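Local coordinates for CRISPR-associated endonuclease Cas1 (Thermotoga maritima, PDB 4XTK), which probably acts as a metal-dependent DNA endonuclease in CRISPR adaptive immunity, working as a homodimer that assembles with Cas2, at residues I113-F124 and I234-R245. Numbering follows the deposited sequence.
Sequences IVSRSFQNMVDF and IAELFKPAVVDR
With CG set opposite its carbonyl carbon, N120 turns its amide toward the backbone of L237, whereas F124 holds CG opposite its backbone N (chi1 -174°) and brings its ring obliquely against P240 and R245. The amide makes a hydrogen bond across the contact: N120 ND2 donates to L237 O at 2.6 Å, from slightly outside the carbonyl plane and with an N-H...O angle of 147°. Helix 230-252 is kinked here, and the N of A241 makes no bond to the turn before, which is consistent with L237 O taking a donor from the other helix. The L237 side chain is a knob in the hole formed by I113, R116, S117 and N120; its CD1 lies 3.9 Å from I113 CG2, and its CD2 lies 3.8 Å from R116 CB. Farther along, P240 CB packs 4.0 Å from F124 CB, and F124 CE1 lies 3.8 Å from R245 CB. Y162 of helix 148-166 touches both F124 and P240 and hydrogen-bonds D244. The axes of segments 113-124 and 234-245 run nearly parallel (10°), 8.1 Å apart at closest. S117 OG approaches E236 CB, while the E236 carboxylate leads away, to a salt bridge with R159 and a weak one with K239, beside H221 and E155. By similarity, E236, H221 and E155 bind manganese, consistent with this pairing belonging to the helical core that carries the Cas1 metal site.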
loop_
_atom_site.group_PDB
_atom_site.type_symbol
_atom_site.label_atom_id
_atom_site.label_comp_id
_atom_site.label_asym_id
_atom_site.label_seq_id
_atom_site.Cartn_x
_atom_site.Cartn_y
_atom_site.Cartn_z
ATOM N N ILE E 113 2.552 -25.238 3.241
ATOM C CA ILE E 113 1.118 -25.041 3.075
ATOM C C ILE E 113 0.409 -26.378 2.905
ATOM O O ILE E 113 -0.527 -26.700 3.632
ATOM C CB ILE E 113 0.809 -24.157 1.853
ATOM C CG1 ILE E 113 1.492 -22.796 1.981
ATOM C CG2 ILE E 113 -0.688 -23.980 1.679
ATOM C CD1 ILE E 113 0.908 -21.941 3.044
ATOM N N VAL E 114 0.883 -27.156 1.943
ATOM C CA VAL E 114 0.277 -28.432 1.607
ATOM C C VAL E 114 0.327 -29.398 2.785
ATOM O O VAL E 114 -0.667 -30.048 3.106
ATOM C CB VAL E 114 0.975 -29.065 0.383
ATOM C CG1 VAL E 114 0.499 -30.496 0.164
ATOM C CG2 VAL E 114 0.726 -28.214 -0.851
ATOM N N SER E 115 1.487 -29.477 3.429
ATOM C CA SER E 115 1.687 -30.373 4.564
ATOM C C SER E 115 0.662 -30.113 5.667
ATOM O O SER E 115 0.033 -31.042 6.178
ATOM C CB SER E 115 3.108 -30.217 5.115
ATOM O OG SER E 115 3.349 -31.116 6.179
ATOM N N ARG E 116 0.485 -28.843 6.019
ATOM C CA ARG E 116 -0.434 -28.471 7.086
ATOM C C ARG E 116 -1.886 -28.642 6.646
ATOM O O ARG E 116 -2.716 -29.128 7.416
ATOM C CB ARG E 116 -0.169 -27.034 7.539
ATOM C CG ARG E 116 1.207 -26.823 8.181
ATOM C CD ARG E 116 1.155 -26.994 9.700
ATOM N NE ARG E 116 0.136 -26.141 10.308
ATOM C CZ ARG E 116 -0.965 -26.594 10.904
ATOM N NH1 ARG E 116 -1.188 -27.900 10.985
ATOM N NH2 ARG E 116 -1.841 -25.743 11.421
ATOM N N SER E 117 -2.186 -28.251 5.410
ATOM C CA SER E 117 -3.518 -28.454 4.838
ATOM C C SER E 117 -3.953 -29.915 4.922
ATOM O O SER E 117 -5.102 -30.216 5.255
ATOM C CB SER E 117 -3.559 -27.995 3.379
ATOM O OG SER E 117 -3.616 -26.585 3.287
ATOM N N PHE E 118 -3.029 -30.818 4.616
ATOM C CA PHE E 118 -3.333 -32.241 4.636
ATOM C C PHE E 118 -3.591 -32.721 6.054
ATOM O O PHE E 118 -4.515 -33.493 6.295
ATOM C CB PHE E 118 -2.196 -33.060 4.009
ATOM C CG PHE E 118 -2.162 -33.009 2.506
ATOM C CD1 PHE E 118 -3.006 -32.169 1.805
ATOM C CD2 PHE E 118 -1.295 -33.812 1.796
ATOM C CE1 PHE E 118 -2.975 -32.121 0.423
ATOM C CE2 PHE E 118 -1.263 -33.767 0.415
ATOM C CZ PHE E 118 -2.106 -32.921 -0.269
ATOM N N GLN E 119 -2.775 -32.268 6.998
ATOM C CA GLN E 119 -2.917 -32.758 8.360
ATOM C C GLN E 119 -4.198 -32.216 8.988
ATOM O O GLN E 119 -4.851 -32.907 9.767
ATOM C CB GLN E 119 -1.701 -32.393 9.209
ATOM C CG GLN E 119 -1.667 -33.145 10.533
ATOM C CD GLN E 119 -1.815 -34.655 10.350
ATOM O OE1 GLN E 119 -1.154 -35.263 9.506
ATOM N NE2 GLN E 119 -2.701 -35.259 11.135
ATOM N N ASN E 120 -4.567 -30.994 8.626
ATOM C CA ASN E 120 -5.826 -30.427 9.077
ATOM C C ASN E 120 -7.010 -31.194 8.509
ATOM O O ASN E 120 -7.992 -31.441 9.213
ATOM C CB ASN E 120 -5.924 -28.955 8.697
ATOM C CG ASN E 120 -4.987 -28.088 9.507
ATOM O OD1 ASN E 120 -4.335 -28.560 10.445
ATOM N ND2 ASN E 120 -4.924 -26.808 9.161
ATOM N N MET E 121 -6.911 -31.568 7.235
ATOM C CA MET E 121 -7.921 -32.407 6.601
ATOM C C MET E 121 -8.077 -33.728 7.353
ATOM O O MET E 121 -9.192 -34.141 7.678
ATOM C CB MET E 121 -7.570 -32.678 5.133
ATOM C CG MET E 121 -7.932 -31.556 4.168
ATOM S SD MET E 121 -7.716 -32.015 2.430
ATOM C CE MET E 121 -6.216 -31.160 1.985
ATOM N N VAL E 122 -6.956 -34.384 7.630
ATOM C CA VAL E 122 -6.976 -35.675 8.307
ATOM C C VAL E 122 -7.543 -35.565 9.718
ATOM O O VAL E 122 -8.349 -36.399 10.137
ATOM C CB VAL E 122 -5.567 -36.294 8.372
ATOM C CG1 VAL E 122 -5.518 -37.425 9.380
ATOM C CG2 VAL E 122 -5.146 -36.778 7.000
ATOM N N ASP E 123 -7.131 -34.529 10.444
ATOM C CA ASP E 123 -7.605 -34.333 11.809
ATOM C C ASP E 123 -9.116 -34.095 11.855
ATOM O O ASP E 123 -9.807 -34.626 12.730
ATOM C CB ASP E 123 -6.864 -33.173 12.477
ATOM C CG ASP E 123 -5.423 -33.517 12.813
ATOM O OD1 ASP E 123 -5.088 -34.722 12.824
ATOM O OD2 ASP E 123 -4.630 -32.587 13.077
ATOM N N PHE E 124 -9.625 -33.312 10.910
ATOM C CA PHE E 124 -11.052 -33.034 10.860
ATOM C C PHE E 124 -11.841 -34.327 10.656
ATOM O O PHE E 124 -12.855 -34.560 11.322
ATOM C CB PHE E 124 -11.372 -32.027 9.752
ATOM C CG PHE E 124 -12.807 -31.584 9.732
ATOM C CD1 PHE E 124 -13.242 -30.567 10.563
ATOM C CD2 PHE E 124 -13.723 -32.190 8.889
ATOM C CE1 PHE E 124 -14.561 -30.159 10.553
ATOM C CE2 PHE E 124 -15.046 -31.787 8.874
ATOM C CZ PHE E 124 -15.463 -30.768 9.707
ATOM N N ILE E 234 -2.859 -19.335 2.510
ATOM C CA ILE E 234 -3.065 -19.514 3.941
ATOM C C ILE E 234 -4.455 -20.094 4.252
ATOM O O ILE E 234 -4.592 -20.958 5.122
ATOM C CB ILE E 234 -2.854 -18.172 4.688
ATOM C CG1 ILE E 234 -1.438 -17.655 4.431
ATOM C CG2 ILE E 234 -3.062 -18.331 6.184
ATOM C CD1 ILE E 234 -0.348 -18.598 4.924
ATOM N N ALA E 235 -5.473 -19.645 3.520
ATOM C CA ALA E 235 -6.839 -20.144 3.703
ATOM C C ALA E 235 -6.948 -21.665 3.557
ATOM O O ALA E 235 -7.862 -22.278 4.107
ATOM C CB ALA E 235 -7.781 -19.467 2.721
ATOM N N GLU E 236 -6.022 -22.272 2.821
ATOM C CA GLU E 236 -6.051 -23.719 2.614
ATOM C C GLU E 236 -5.957 -24.482 3.934
ATOM O O GLU E 236 -6.461 -25.597 4.055
ATOM C CB GLU E 236 -4.919 -24.159 1.678
ATOM C CG GLU E 236 -4.955 -23.546 0.280
ATOM C CD GLU E 236 -6.050 -24.115 -0.621
ATOM O OE1 GLU E 236 -6.995 -24.751 -0.109
ATOM O OE2 GLU E 236 -5.959 -23.922 -1.857
ATOM N N LEU E 237 -5.323 -23.869 4.924
ATOM C CA LEU E 237 -5.134 -24.507 6.217
ATOM C C LEU E 237 -6.412 -24.510 7.043
ATOM O O LEU E 237 -6.635 -25.403 7.859
ATOM C CB LEU E 237 -4.029 -23.803 7.005
ATOM C CG LEU E 237 -2.569 -24.175 6.736
ATOM C CD1 LEU E 237 -2.127 -23.759 5.342
ATOM C CD2 LEU E 237 -1.670 -23.557 7.796
ATOM N N PHE E 238 -7.206 -23.459 6.884
ATOM C CA PHE E 238 -8.339 -23.237 7.770
ATOM C C PHE E 238 -9.704 -23.599 7.196
ATOM O O PHE E 238 -10.724 -23.427 7.868
ATOM C CB PHE E 238 -8.303 -21.787 8.233
ATOM C CG PHE E 238 -7.025 -21.432 8.917
ATOM C CD1 PHE E 238 -6.868 -21.665 10.269
ATOM C CD2 PHE E 238 -5.954 -20.921 8.198
ATOM C CE1 PHE E 238 -5.680 -21.368 10.903
ATOM C CE2 PHE E 238 -4.769 -20.622 8.820
ATOM C CZ PHE E 238 -4.629 -20.846 10.175
ATOM N N LYS E 239 -9.724 -24.094 5.964
ATOM C CA LYS E 239 -10.977 -24.463 5.311
ATOM C C LYS E 239 -11.776 -25.534 6.088
ATOM O O LYS E 239 -13.000 -25.414 6.223
ATOM C CB LYS E 239 -10.709 -24.927 3.872
ATOM C CG LYS E 239 -10.621 -23.793 2.858
ATOM C CD LYS E 239 -10.192 -24.275 1.468
ATOM C CE LYS E 239 -10.324 -23.143 0.447
ATOM N NZ LYS E 239 -9.919 -23.542 -0.923
ATOM N N PRO E 240 -11.103 -26.590 6.588
ATOM C CA PRO E 240 -11.877 -27.539 7.399
ATOM C C PRO E 240 -12.466 -26.978 8.701
ATOM O O PRO E 240 -13.661 -27.155 8.940
ATOM C CB PRO E 240 -10.854 -28.635 7.718
ATOM C CG PRO E 240 -9.864 -28.553 6.626
ATOM C CD PRO E 240 -9.754 -27.103 6.293
ATOM N N ALA E 241 -11.658 -26.293 9.506
ATOM C CA ALA E 241 -12.082 -25.898 10.854
ATOM C C ALA E 241 -13.101 -24.767 10.833
ATOM O O ALA E 241 -13.944 -24.669 11.724
ATOM C CB ALA E 241 -10.880 -25.499 11.693
ATOM N N VAL E 242 -13.028 -23.912 9.819
ATOM C CA VAL E 242 -13.973 -22.810 9.708
ATOM C C VAL E 242 -15.123 -23.149 8.769
ATOM O O VAL E 242 -16.257 -23.324 9.207
ATOM C CB VAL E 242 -13.293 -21.525 9.214
ATOM C CG1 VAL E 242 -14.306 -20.413 9.114
ATOM C CG2 VAL E 242 -12.167 -21.131 10.151
ATOM N N VAL E 243 -14.822 -23.255 7.480
ATOM C CA VAL E 243 -15.846 -23.466 6.458
ATOM C C VAL E 243 -16.573 -24.808 6.560
ATOM O O VAL E 243 -17.804 -24.850 6.559
ATOM C CB VAL E 243 -15.246 -23.366 5.048
ATOM C CG1 VAL E 243 -16.318 -23.615 3.999
ATOM C CG2 VAL E 243 -14.593 -22.006 4.846
ATOM N N ASP E 244 -15.817 -25.899 6.640
ATOM C CA ASP E 244 -16.411 -27.235 6.586
ATOM C C ASP E 244 -17.190 -27.584 7.855
ATOM O O ASP E 244 -18.283 -28.153 7.789
ATOM C CB ASP E 244 -15.331 -28.289 6.331
ATOM C CG ASP E 244 -14.595 -28.063 5.023
ATOM O OD1 ASP E 244 -15.127 -27.341 4.150
ATOM O OD2 ASP E 244 -13.485 -28.612 4.867
ATOM N N ARG E 245 -16.622 -27.251 9.008
ATOM C CA ARG E 245 -17.325 -27.429 10.269
ATOM C C ARG E 245 -18.656 -26.684 10.240
ATOM O O ARG E 245 -19.685 -27.203 10.672
ATOM C CB ARG E 245 -16.469 -26.942 11.441
ATOM C CG ARG E 245 -17.237 -26.791 12.749
ATOM C CD ARG E 245 -16.291 -26.771 13.936
ATOM N NE ARG E 245 -15.531 -28.015 14.041
ATOM C CZ ARG E 245 -14.218 -28.078 14.244
ATOM N NH1 ARG E 245 -13.508 -26.960 14.368
ATOM N NH2 ARG E 245 -13.614 -29.258 14.325
#